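Local coordinates for protein ferritin (PDB 7DIE) that assembles into a 24-subunit cage that binds iron and, as in other ferritins, probably oxidises ferrous iron and stores it in ferric form, at residues F31-V36 with V86-I91; A47-M52 with Q92-A97; V65-K70 with A119-T124. One frame throughout, in Å; residues are numbered along the deposited sequence.

Interaction 1: F31-V36 with V86-I91; sequences FHLATV and VSFETI
Phe88 turns its ring in from the loop that leads into helix 91-118 onto three side chains of helix 10-39: His32, Leu33 and Val36, which line up on one side of that helix. The close-packed part is at the CE2 end of the ring. Leu33 CD2 lies 3.6 Å from Phe88 CE2 and 3.9 Å from Phe88 CZ, the two side chains crossing at about a right angle. Its CG sits anti to the carbonyl carbon (chi1 -68°), and from there the branch reaches the phenyl although the leucine CB does not point at the loop. His32 meets the same corner in another way: the two rings approach edge to edge, with His32 NE2 3.9 Å from Phe88 CE2. Val36 comes nearer the backbone, its CG1 4.0 Å from Phe88 CB, while its CG2 lies above one face of the imidazole, offset toward the rim.

The contact is looser on the loop's outer side, where the CB atoms of Val86, Ser87 and Glu89 are directed away from the helix and the residues are exposed. A water bridges the segments, 2.9 Å from His32 NE2 in the imidazole plane and donating to Val86 O, a leg so short that its exact length is doubtful. His32 ND1 hydrogen-bonds Leu75 O of the second subunit, so both nitrogens have a partner, which should restrain the ring's rotation at this subunit interface. Thr35 OG1 donates to His32 O on a lone pair in the carbonyl plane and is also hydrogen-bonded to Leu75 N of the second subunit.

Thr90 N-caps helix 91-118, its OG1 bonding Glu93 N. Phe88, just before that helix, lies between it and helix 10-39 and also packs on Val94 and Ala97.

Interaction 2: A47-M52 with Q92-A97; sequences AFFVKM and QEVLDA
Phe49 reaches out from helix 43-70 and brings the far end of its ring to two aliphatic side chains of helix 91-118, the nearest CA atoms, Phe49 CA and Leu95 CA, being 10.0 Å apart. With CG anti to the carbonyl carbon (chi1 -83°), the phenyl is directed at helix 91-118 in the buried interior. Val94 CG1 slants onto its outer corner, 3.6 Å from Phe49 CE2 and 3.9 Å from Phe49 CZ. The leucine takes the rim instead: Leu95 CD2 lies near the ring plane, 4.2 Å from Phe49 CZ, a looser touch made by the end of a side chain whose CB does not aim at the phenyl. One face of the phenyl is taken by its helix neighbour, with Phe48 CD2 4.2 Å above the ring centre.

Helix 10-39 adds Ser37, which touches both Phe49 and Val94, and helix 122-150 adds Val145 against Phe48 and Leu95. All four long helices of the ferritin bundle therefore converge here. Since only carbon atoms meet across the two segments, the pairing rests on van der Waals and hydrophobic packing, its fit set by shape and not by directional bonds.

Interaction 3: V65-K70 with A119-T124; sequences VKYMMK and AKDFET
A run of two side-chain hydrogen bonds links Tyr67 to the cap of another helix: the phenol donates to Thr124 OG1, and that hydroxyl donates onward to Asp121 OD2. The site is the N-cap of helix 122-150, the last long helix of the ferritin four-helix bundle, with Asp121 as capping residue directly after the Schellman motif in which Lys120, with positive phi, follows the end of helix 91-118. Both links are short, 2.7 Å from Tyr67 OH to Thr124 OG1 and 2.7 Å from Thr124 OG1 to Asp121 OD2.

With CG anti to the backbone N (chi1 173°), the tyrosine ring is directed from helix 43-70 toward Thr124 and meets the threonine chain at about a right angle. Thr124 OG1 lies at the edge of that ring, near its plane, while Glu123 CB packs 3.4 Å from Tyr67 OH.

Lys8 forms salt bridges with Asp121 OD1 and Glu123 OE1, and Glu123 OE2 forms one with Arg106 of the third subunit, so the negative charge of these buried carboxylates is probably offset. Ile136 of that subunit also packs on Tyr67. The cap is closed by the backbone: Thr124 N lies 3.0 Å from Asp121 OD1, the N-H...OD1 angle is a nearly straight 166°, and the donor comes from above the carboxylate plane.

In the fold
From the N terminus, helix 10-39 gives 31-36, helix 43-70 gives first 47-52 and then 65-70, and their partners 86-91, 92-97 and 119-124 follow in the same order. Every pair of contacts therefore crosses and none nests. Interaction 1 closes a loop of 49 residues, interaction 2 one of 39 and interaction 3 one of 48. Interactions 1 and 2 adjoin at one end of the bundle, centres 8 Å apart, joining helix 10-39, the loop before helix 91-118 and helices 43-70 and 91-118. Interaction 3 lies on the opposite side of the chain's centre, tying the other end of helix 43-70 to the start of helix 122-150.

Interaction 1: F31-V36 with V86-I91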
loop_
_atom_site.group_PDB
_atom_site.type_symbol
_atom_site.label_atom_id
_atom_site.label_comp_id
_atom_site.label_asym_id
_atom_site.label_seq_id
_atom_site.Cartn_x
_atom_site.Cartn_y
_atom_site.Cartn_z
ATOM N N PHE A 31 3.167 11.361 -46.314
ATOM C CA PHE A 31 4.415 10.629 -46.113
ATOM C C PHE A 31 5.468 11.071 -47.125
ATOM O O PHE A 31 6.655 11.164 -46.793
ATOM C CB PHE A 31 4.163 9.118 -46.186
ATOM C CG PHE A 31 3.373 8.588 -45.012
ATOM C CD1 PHE A 31 3.804 8.821 -43.710
ATOM C CD2 PHE A 31 2.194 7.888 -45.210
ATOM C CE1 PHE A 31 3.086 8.343 -42.616
ATOM C CE2 PHE A 31 1.461 7.413 -44.131
ATOM C CZ PHE A 31 1.914 7.642 -42.823
ATOM N N HIS A 32 5.058 11.340 -48.369
ATOM C CA HIS A 32 5.979 11.937 -49.336
ATOM C C HIS A 32 6.499 13.284 -48.834
ATOM O O HIS A 32 7.717 13.531 -48.807
ATOM C CB HIS A 32 5.276 12.092 -50.693
ATOM C CG HIS A 32 6.051 12.897 -51.690
ATOM N ND1 HIS A 32 7.225 12.448 -52.268
ATOM C CD2 HIS A 32 5.824 14.128 -52.208
ATOM C CE1 HIS A 32 7.685 13.372 -53.095
ATOM N NE2 HIS A 32 6.849 14.394 -53.087
ATOM N N LEU A 33 5.585 14.157 -48.407
ATOM C CA LEU A 33 5.965 15.488 -47.939
ATOM C C LEU A 33 6.827 15.422 -46.685
ATOM O O LEU A 33 7.632 16.325 -46.440
ATOM C CB LEU A 33 4.708 16.318 -47.689
ATOM C CG LEU A 33 3.918 16.682 -48.954
ATOM C CD1 LEU A 33 2.820 17.693 -48.630
ATOM C CD2 LEU A 33 4.837 17.202 -50.059
ATOM N N ALA A 34 6.672 14.375 -45.871
ATOM C CA ALA A 34 7.581 14.206 -44.740
ATOM C C ALA A 34 9.022 14.058 -45.223
ATOM O O ALA A 34 9.929 14.711 -44.704
ATOM C CB ALA A 34 7.160 13.003 -43.894
ATOM N N THR A 35 9.252 13.212 -46.240
ATOM C CA THR A 35 10.623 13.032 -46.724
ATOM C C THR A 35 11.139 14.291 -47.415
ATOM O O THR A 35 12.318 14.641 -47.281
ATOM C CB THR A 35 10.726 11.810 -47.652
ATOM O OG1 THR A 35 9.995 12.029 -48.876
ATOM C CG2 THR A 35 10.175 10.557 -46.943
ATOM N N VAL A 36 10.274 15.001 -48.138
ATOM C CA VAL A 36 10.704 16.250 -48.769
ATOM C C VAL A 36 11.079 17.276 -47.705
ATOM O O VAL A 36 12.145 17.908 -47.769
ATOM C CB VAL A 36 9.602 16.786 -49.698
ATOM C CG1 VAL A 36 9.998 18.180 -50.214
ATOM C CG2 VAL A 36 9.356 15.784 -50.849
ATOM N N VAL A 86 4.301 16.982 -57.747
ATOM C CA VAL A 86 5.062 18.028 -58.395
ATOM C C VAL A 86 6.393 18.176 -57.663
ATOM O O VAL A 86 6.609 17.607 -56.597
ATOM C CB VAL A 86 4.282 19.366 -58.445
ATOM C CG1 VAL A 86 2.854 19.131 -58.944
ATOM C CG2 VAL A 86 4.273 20.042 -57.078
ATOM N N SER A 87 7.314 18.922 -58.257
ATOM C CA SER A 87 8.589 19.178 -57.608
ATOM C C SER A 87 8.429 20.291 -56.581
ATOM O O SER A 87 7.720 21.275 -56.814
ATOM C CB SER A 87 9.649 19.564 -58.639
ATOM O OG SER A 87 9.756 20.976 -58.738
ATOM N N PHE A 88 9.093 20.135 -55.441
ATOM C CA PHE A 88 9.067 21.131 -54.379
ATOM C C PHE A 88 10.474 21.659 -54.152
ATOM O O PHE A 88 11.417 20.880 -53.985
ATOM C CB PHE A 88 8.498 20.540 -53.090
ATOM C CG PHE A 88 7.133 19.958 -53.260
ATOM C CD1 PHE A 88 6.032 20.780 -53.392
ATOM C CD2 PHE A 88 6.950 18.587 -53.316
ATOM C CE1 PHE A 88 4.774 20.252 -53.558
ATOM C CE2 PHE A 88 5.692 18.054 -53.487
ATOM C CZ PHE A 88 4.603 18.885 -53.610
ATOM N N GLU A 89 10.621 22.979 -54.184
ATOM C CA GLU A 89 11.908 23.579 -53.886
ATOM C C GLU A 89 11.969 24.278 -52.537
ATOM O O GLU A 89 13.075 24.494 -52.032
ATOM C CB GLU A 89 12.303 24.567 -54.994
ATOM C CG GLU A 89 12.621 23.858 -56.305
ATOM C CD GLU A 89 13.396 24.724 -57.272
ATOM O OE1 GLU A 89 14.511 25.170 -56.918
ATOM O OE2 GLU A 89 12.887 24.952 -58.390
ATOM N N THR A 90 10.826 24.609 -51.930
ATOM C CA THR A 90 10.790 25.327 -50.661
ATOM C C THR A 90 9.774 24.680 -49.732
ATOM O O THR A 90 8.845 24.001 -50.170
ATOM C CB THR A 90 10.402 26.810 -50.823
ATOM O OG1 THR A 90 9.026 26.889 -51.215
ATOM C CG2 THR A 90 11.302 27.518 -51.855
ATOM N N ILE A 91 9.953 24.921 -48.430
ATOM C CA ILE A 91 8.984 24.427 -47.463
ATOM C C ILE A 91 7.634 25.131 -47.630
ATOM O O ILE A 91 6.591 24.577 -47.255
ATOM C CB ILE A 91 9.562 24.575 -46.042
ATOM C CG1 ILE A 91 8.803 23.692 -45.045
ATOM C CG2 ILE A 91 9.547 26.037 -45.601
ATOM C CD1 ILE A 91 8.934 22.197 -45.301
HETATM O O HOH W 1 7.992 15.912 -55.321
#

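Interaction 2: A47-M52 with Q92-A97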
loop_
_atom_site.group_PDB
_atom_site.type_symbol
_atom_site.label_atom_id
_atom_site.label_comp_id
_atom_site.label_asym_id
_atom_site.label_seq_id
_atom_site.Cartn_x
_atom_site.Cartn_y
_atom_site.Cartn_z
ATOM N N ALA A 47 8.163 15.445 -39.104
ATOM C CA ALA A 47 7.459 14.646 -38.098
ATOM C C ALA A 47 5.977 14.984 -38.060
ATOM O O ALA A 47 5.131 14.106 -37.837
ATOM C CB ALA A 47 8.091 14.872 -36.721
ATOM N N PHE A 48 5.648 16.260 -38.251
ATOM C CA PHE A 48 4.253 16.672 -38.377
ATOM C C PHE A 48 3.552 15.924 -39.505
ATOM O O PHE A 48 2.414 15.463 -39.351
ATOM C CB PHE A 48 4.203 18.183 -38.609
ATOM C CG PHE A 48 2.846 18.705 -38.975
ATOM C CD1 PHE A 48 1.886 18.929 -37.996
ATOM C CD2 PHE A 48 2.543 19.008 -40.294
ATOM C CE1 PHE A 48 0.619 19.414 -38.334
ATOM C CE2 PHE A 48 1.276 19.491 -40.641
ATOM C CZ PHE A 48 0.316 19.691 -39.658
ATOM N N PHE A 49 4.199 15.829 -40.664
ATOM C CA PHE A 49 3.559 15.127 -41.770
ATOM C C PHE A 49 3.441 13.641 -41.479
ATOM O O PHE A 49 2.455 13.009 -41.870
ATOM C CB PHE A 49 4.315 15.383 -43.069
ATOM C CG PHE A 49 3.929 16.673 -43.718
ATOM C CD1 PHE A 49 2.611 16.894 -44.117
ATOM C CD2 PHE A 49 4.859 17.686 -43.892
ATOM C CE1 PHE A 49 2.243 18.102 -44.698
ATOM C CE2 PHE A 49 4.500 18.899 -44.478
ATOM C CZ PHE A 49 3.188 19.106 -44.880
ATOM N N VAL A 50 4.419 13.061 -40.781
ATOM C CA VAL A 50 4.275 11.655 -40.406
ATOM C C VAL A 50 3.068 11.481 -39.493
ATOM O O VAL A 50 2.299 10.519 -39.625
ATOM C CB VAL A 50 5.563 11.129 -39.743
ATOM C CG1 VAL A 50 5.307 9.744 -39.165
ATOM C CG2 VAL A 50 6.694 11.061 -40.765
ATOM N N LYS A 51 2.890 12.408 -38.551
ATOM C CA LYS A 51 1.740 12.336 -37.655
ATOM C C LYS A 51 0.436 12.456 -38.431
ATOM O O LYS A 51 -0.510 11.697 -38.186
ATOM C CB LYS A 51 1.836 13.429 -36.599
ATOM C CG LYS A 51 0.632 13.480 -35.640
ATOM C CD LYS A 51 0.660 14.743 -34.785
ATOM C CE LYS A 51 -0.687 14.983 -34.095
ATOM N NZ LYS A 51 -0.643 16.122 -33.109
ATOM N N MET A 52 0.375 13.386 -39.387
ATOM C CA MET A 52 -0.856 13.569 -40.156
ATOM C C MET A 52 -1.176 12.323 -40.976
ATOM O O MET A 52 -2.326 11.870 -41.013
ATOM C CB MET A 52 -0.740 14.793 -41.075
ATOM C CG MET A 52 -0.610 16.138 -40.369
ATOM S SD MET A 52 -1.977 16.527 -39.273
ATOM C CE MET A 52 -3.334 16.715 -40.425
ATOM N N GLN A 92 7.622 26.341 -48.202
ATOM C CA GLN A 92 6.354 26.995 -48.528
ATOM C C GLN A 92 5.580 26.219 -49.592
ATOM O O GLN A 92 4.355 26.056 -49.491
ATOM C CB GLN A 92 6.616 28.435 -48.989
ATOM C CG GLN A 92 7.017 29.392 -47.843
ATOM C CD GLN A 92 8.449 29.192 -47.390
ATOM O OE1 GLN A 92 9.290 28.769 -48.166
ATOM N NE2 GLN A 92 8.731 29.491 -46.117
ATOM N N GLU A 93 6.274 25.738 -50.630
ATOM C CA GLU A 93 5.600 24.954 -51.661
ATOM C C GLU A 93 5.079 23.634 -51.110
ATOM O O GLU A 93 4.017 23.162 -51.537
ATOM C CB GLU A 93 6.553 24.700 -52.831
ATOM C CG GLU A 93 6.788 25.952 -53.666
ATOM C CD GLU A 93 7.914 25.780 -54.656
ATOM O OE1 GLU A 93 8.557 24.712 -54.645
ATOM O OE2 GLU A 93 8.161 26.721 -55.432
ATOM N N VAL A 94 5.814 23.032 -50.167
ATOM C CA VAL A 94 5.340 21.818 -49.499
ATOM C C VAL A 94 4.022 22.081 -48.781
ATOM O O VAL A 94 3.068 21.297 -48.884
ATOM C CB VAL A 94 6.410 21.302 -48.521
ATOM C CG1 VAL A 94 5.803 20.272 -47.562
ATOM C CG2 VAL A 94 7.566 20.701 -49.301
ATOM N N LEU A 95 3.953 23.174 -48.019
ATOM C CA LEU A 95 2.719 23.422 -47.285
ATOM C C LEU A 95 1.580 23.799 -48.224
ATOM O O LEU A 95 0.429 23.433 -47.956
ATOM C CB LEU A 95 2.923 24.494 -46.218
ATOM C CG LEU A 95 3.204 23.952 -44.799
ATOM C CD1 LEU A 95 2.008 23.173 -44.230
ATOM C CD2 LEU A 95 4.456 23.090 -44.774
ATOM N N ASP A 96 1.874 24.501 -49.330
ATOM C CA ASP A 96 0.845 24.763 -50.347
ATOM C C ASP A 96 0.175 23.470 -50.791
ATOM O O ASP A 96 -1.054 23.391 -50.931
ATOM C CB ASP A 96 1.451 25.448 -51.584
ATOM C CG ASP A 96 1.795 26.911 -51.358
ATOM O OD1 ASP A 96 1.251 27.542 -50.427
ATOM O OD2 ASP A 96 2.629 27.433 -52.134
ATOM N N ALA A 97 0.982 22.453 -51.059
ATOM C CA ALA A 97 0.436 21.199 -51.555
ATOM C C ALA A 97 -0.376 20.501 -50.476
ATOM O O ALA A 97 -1.431 19.924 -50.763
ATOM C CB ALA A 97 1.568 20.303 -52.051
#

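Interaction 3: V65-K70 with A119-T124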
loop_
_atom_site.group_PDB
_atom_site.type_symbol
_atom_site.label_atom_id
_atom_site.label_comp_id
_atom_site.label_asym_id
_atom_site.label_seq_id
_atom_site.Cartn_x
_atom_site.Cartn_y
_atom_site.Cartn_z
ATOM N N VAL A 65 -13.165 1.566 -43.461
ATOM C CA VAL A 65 -13.214 0.144 -43.788
ATOM C C VAL A 65 -14.062 -0.621 -42.771
ATOM O O VAL A 65 -14.754 -1.578 -43.136
ATOM C CB VAL A 65 -11.797 -0.453 -43.936
ATOM C CG1 VAL A 65 -11.077 -0.500 -42.613
ATOM C CG2 VAL A 65 -11.893 -1.858 -44.526
ATOM N N LYS A 66 -14.060 -0.203 -41.502
ATOM C CA LYS A 66 -14.896 -0.868 -40.499
ATOM C C LYS A 66 -16.369 -0.672 -40.790
ATOM O O LYS A 66 -17.178 -1.588 -40.597
ATOM C CB LYS A 66 -14.583 -0.324 -39.099
ATOM C CG LYS A 66 -13.256 -0.811 -38.489
ATOM C CD LYS A 66 -13.239 -0.596 -36.956
ATOM C CE LYS A 66 -11.815 -0.549 -36.390
ATOM N NZ LYS A 66 -11.627 0.437 -35.262
ATOM N N TYR A 67 -16.740 0.531 -41.220
ATOM C CA TYR A 67 -18.129 0.789 -41.584
ATOM C C TYR A 67 -18.549 -0.052 -42.785
ATOM O O TYR A 67 -19.632 -0.646 -42.786
ATOM C CB TYR A 67 -18.340 2.279 -41.890
ATOM C CG TYR A 67 -19.741 2.549 -42.443
ATOM C CD1 TYR A 67 -20.873 2.304 -41.670
ATOM C CD2 TYR A 67 -19.927 3.023 -43.745
ATOM C CE1 TYR A 67 -22.168 2.525 -42.176
ATOM C CE2 TYR A 67 -21.213 3.239 -44.261
ATOM C CZ TYR A 67 -22.326 2.985 -43.478
ATOM O OH TYR A 67 -23.599 3.213 -43.982
ATOM N N MET A 68 -17.710 -0.110 -43.826
ATOM C CA MET A 68 -18.084 -0.909 -44.984
ATOM C C MET A 68 -18.316 -2.362 -44.588
ATOM O O MET A 68 -19.281 -2.982 -45.042
ATOM C CB MET A 68 -17.025 -0.774 -46.083
ATOM C CG MET A 68 -16.979 0.661 -46.625
ATOM S SD MET A 68 -16.136 0.886 -48.216
ATOM C CE MET A 68 -17.473 0.435 -49.349
ATOM N N MET A 69 -17.473 -2.905 -43.701
ATOM C CA MET A 69 -17.670 -4.283 -43.249
ATOM C C MET A 69 -18.966 -4.439 -42.458
ATOM O O MET A 69 -19.644 -5.467 -42.579
ATOM C CB MET A 69 -16.472 -4.748 -42.407
ATOM C CG MET A 69 -15.172 -4.912 -43.226
ATOM S SD MET A 69 -13.821 -5.559 -42.202
ATOM C CE MET A 69 -13.609 -4.244 -41.047
ATOM N N LYS A 70 -19.320 -3.440 -41.635
ATOM C CA LYS A 70 -20.586 -3.495 -40.893
ATOM C C LYS A 70 -21.768 -3.688 -41.834
ATOM O O LYS A 70 -22.730 -4.393 -41.503
ATOM C CB LYS A 70 -20.802 -2.213 -40.081
ATOM C CG LYS A 70 -19.926 -2.064 -38.829
ATOM C CD LYS A 70 -20.311 -3.081 -37.764
ATOM C CE LYS A 70 -19.350 -3.061 -36.571
ATOM N NZ LYS A 70 -19.635 -4.209 -35.651
ATOM N N ALA A 119 -29.839 10.651 -50.612
ATOM C CA ALA A 119 -30.237 9.289 -50.942
ATOM C C ALA A 119 -30.933 8.582 -49.803
ATOM O O ALA A 119 -31.244 7.395 -49.951
ATOM C CB ALA A 119 -29.007 8.488 -51.373
ATOM N N LYS A 120 -31.185 9.276 -48.684
ATOM C CA LYS A 120 -31.843 8.698 -47.510
ATOM C C LYS A 120 -31.030 7.543 -46.943
ATOM O O LYS A 120 -31.575 6.618 -46.332
ATOM C CB LYS A 120 -33.271 8.226 -47.815
ATOM C CG LYS A 120 -34.073 9.148 -48.699
ATOM C CD LYS A 120 -34.356 10.437 -47.992
ATOM C CE LYS A 120 -35.470 11.220 -48.692
ATOM N NZ LYS A 120 -35.494 12.611 -48.179
ATOM N N ASP A 121 -29.719 7.572 -47.156
ATOM C CA ASP A 121 -28.839 6.594 -46.519
ATOM C C ASP A 121 -28.426 7.205 -45.184
ATOM O O ASP A 121 -27.397 7.858 -45.067
ATOM C CB ASP A 121 -27.645 6.264 -47.399
ATOM C CG ASP A 121 -26.779 5.156 -46.808
ATOM O OD1 ASP A 121 -26.993 4.777 -45.638
ATOM O OD2 ASP A 121 -25.899 4.656 -47.514
ATOM N N PHE A 122 -29.261 7.018 -44.171
ATOM C CA PHE A 122 -28.987 7.635 -42.881
ATOM C C PHE A 122 -27.889 6.918 -42.124
ATOM O O PHE A 122 -27.246 7.537 -41.268
ATOM C CB PHE A 122 -30.254 7.673 -42.049
ATOM C CG PHE A 122 -31.301 8.563 -42.634
ATOM C CD1 PHE A 122 -31.269 9.925 -42.412
ATOM C CD2 PHE A 122 -32.284 8.037 -43.470
ATOM C CE1 PHE A 122 -32.236 10.751 -42.992
ATOM C CE2 PHE A 122 -33.248 8.865 -44.044
ATOM C CZ PHE A 122 -33.215 10.211 -43.805
ATOM N N GLU A 123 -27.662 5.635 -42.420
ATOM C CA GLU A 123 -26.510 4.956 -41.837
ATOM C C GLU A 123 -25.211 5.613 -42.290
ATOM O O GLU A 123 -24.326 5.889 -41.474
ATOM C CB GLU A 123 -26.539 3.472 -42.200
ATOM C CG GLU A 123 -27.740 2.766 -41.554
ATOM C CD GLU A 123 -27.981 1.351 -42.065
ATOM O OE1 GLU A 123 -27.382 0.953 -43.072
ATOM O OE2 GLU A 123 -28.775 0.632 -41.432
ATOM N N THR A 124 -25.072 5.869 -43.591
ATOM C CA THR A 124 -23.847 6.503 -44.073
ATOM C C THR A 124 -23.751 7.949 -43.596
ATOM O O THR A 124 -22.672 8.407 -43.186
ATOM C CB THR A 124 -23.782 6.402 -45.604
ATOM O OG1 THR A 124 -23.721 5.020 -45.974
ATOM C CG2 THR A 124 -22.529 7.096 -46.148
#